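PDB 7BOP: alpha-1,2-mannosyltransferase (Ktr4), putative, which is a putative fungal mannosyltransferase of the GT-A clan that binds GDP and a manganese ion. Local coordinates for residues Glu156-Ile159 with Gln160-Asp163. Residues are numbered along the deposited sequence; the frame is centred on the assembly and turned at random. Where two conformers were deposited one is given.
With NA (sodium ion), chain J.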
loop_
_atom_site.group_PDB
_atom_site.type_symbol
_atom_site.label_atom_id
_atom_site.label_comp_id
_atom_site.label_asym_id
_atom_site.label_seq_id
_atom_site.Cartn_x
_atom_site.Cartn_y
_atom_site.Cartn_z
ATOM N N GLU A 156 -14.850 21.566 0.862
ATOM C CA GLU A 156 -14.820 22.817 0.095
ATOM C C GLU A 156 -13.486 22.999 -0.628
ATOM O O GLU A 156 -13.462 23.478 -1.749
ATOM C CB GLU A 156 -15.124 24.047 0.975
ATOM C CG GLU A 156 -16.584 24.204 1.394
ATOM C CD GLU A 156 -17.575 24.143 0.234
ATOM O OE1 GLU A 156 -18.575 23.394 0.342
ATOM O OE2 GLU A 156 -17.362 24.839 -0.788
ATOM N N GLN A 157 -12.382 22.604 0.002
ATOM C CA GLN A 157 -11.049 22.868 -0.555
ATOM C C GLN A 157 -10.522 21.831 -1.535
ATOM O O GLN A 157 -9.834 22.183 -2.472
ATOM C CB GLN A 157 -10.029 22.990 0.570
ATOM C CG GLN A 157 -10.279 24.153 1.515
ATOM C CD GLN A 157 -9.307 24.161 2.680
ATOM O OE1 GLN A 157 -8.669 23.145 2.988
ATOM N NE2 GLN A 157 -9.219 25.288 3.359
ATOM N N LYS A 158 -10.801 20.558 -1.284
ATOM C CA LYS A 158 -10.108 19.472 -1.968
ATOM C C LYS A 158 -10.746 19.117 -3.312
ATOM O O LYS A 158 -11.957 18.897 -3.398
ATOM C CB LYS A 158 -10.046 18.233 -1.066
ATOM C CG LYS A 158 -9.178 17.117 -1.622
ATOM C CD LYS A 158 -8.892 16.044 -0.575
ATOM C CE LYS A 158 -8.384 14.766 -1.225
ATOM N NZ LYS A 158 -7.188 15.031 -2.052
ATOM N N ILE A 159 -9.898 19.041 -4.333
ATOM C CA ILE A 159 -10.302 18.763 -5.721
ATOM C C ILE A 159 -10.976 17.396 -5.827
ATOM O O ILE A 159 -10.460 16.395 -5.325
ATOM C CB ILE A 159 -9.082 18.866 -6.690
ATOM C CG1 ILE A 159 -8.767 20.340 -6.973
ATOM C CG2 ILE A 159 -9.322 18.147 -8.018
ATOM C CD1 ILE A 159 -7.400 20.590 -7.550
ATOM N N GLN A 160 -12.140 17.388 -6.462
ATOM C CA GLN A 160 -12.910 16.178 -6.754
ATOM C C GLN A 160 -13.046 15.307 -5.515
ATOM O O GLN A 160 -12.734 14.127 -5.523
ATOM C CB GLN A 160 -12.293 15.444 -7.943
ATOM C CG GLN A 160 -12.422 16.269 -9.224
ATOM C CD GLN A 160 -11.804 15.599 -10.422
ATOM O OE1 GLN A 160 -12.490 15.312 -11.379
ATOM N NE2 GLN A 160 -10.508 15.345 -10.369
ATOM N N TYR A 161 -13.514 15.938 -4.447
ATOM C CA TYR A 161 -13.566 15.331 -3.126
ATOM C C TYR A 161 -14.707 15.923 -2.303
ATOM O O TYR A 161 -14.821 17.162 -2.146
ATOM C CB TYR A 161 -12.242 15.506 -2.392
ATOM C CG TYR A 161 -12.212 14.928 -0.986
ATOM C CD1 TYR A 161 -12.632 15.681 0.108
ATOM C CD2 TYR A 161 -11.765 13.630 -0.751
ATOM C CE1 TYR A 161 -12.594 15.165 1.398
ATOM C CE2 TYR A 161 -11.730 13.106 0.534
ATOM C CZ TYR A 161 -12.141 13.880 1.604
ATOM O OH TYR A 161 -12.105 13.364 2.878
ATOM N N SER A 162 -15.533 15.004 -1.807
ATOM C CA SER A 162 -16.576 15.269 -0.846
ATOM C C SER A 162 -16.393 14.269 0.299
ATOM O O SER A 162 -16.353 13.053 0.078
ATOM C CB SER A 162 -17.930 15.084 -1.502
ATOM O OG SER A 162 -18.937 15.501 -0.619
ATOM N N ASP A 163 -16.272 14.782 1.516
ATOM C CA ASP A 163 -15.821 13.973 2.646
ATOM C C ASP A 163 -16.831 12.889 3.025
ATOM O O ASP A 163 -18.031 13.109 2.956
ATOM C CB ASP A 163 -15.526 14.860 3.852
ATOM C CG ASP A 163 -14.796 14.117 4.941
ATOM O OD1 ASP A 163 -15.467 13.447 5.760
ATOM O OD2 ASP A 163 -13.549 14.185 4.975
HETATM NA NA NA J . -14.116 19.214 -2.841
HETATM O O HOH W 1 -14.982 18.523 -4.924
#
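A sodium ion is held between the two ends of the turn, by Lys158 O at 2.2 Å and by Tyr161 O at 2.3 Å from the metal. Thr155 O, in the last part of the helix, is a third protein ligand, and a water oxygen 2.4 Å from the sodium is a fourth. The same water accepts a hydrogen bond from Tyr161 N, 3.0 Å from its oxygen, so it links the peptide to the ion. Evidence for a reverse turn is the separation of Lys158 CA from Tyr161 CA, 5.5 Å; no hydrogen bond crosses it, and Gln160 takes a left-handed backbone conformation at the bend.

Beside the ion, the aliphatic chain of Lys158 lies over one face of the Tyr161 ring. Lys158 CD stands 3.8 Å from the ring centroid and 21° off its normal, which is the evidence for a CH-pi contact. It sits toward the rim, closest to Tyr161 CG. CG of Lys158 is anti to its own N (chi1 -172°), which sends the chain across the ring, while the bend at the last torsion turns NZ to a salt bridge with Asp227. At the ring's far end Tyr161 OH donates to Asp163 OD2 at 2.7 Å, meeting it from above the carboxylate plane; His168 also bonds this oxygen, so two groups hold it.

These contacts lie in a surface turn that follows helix 144-157; the Tyr161 side chain packs back on Leu154 of that helix, and the loop runs on to helix 165-177.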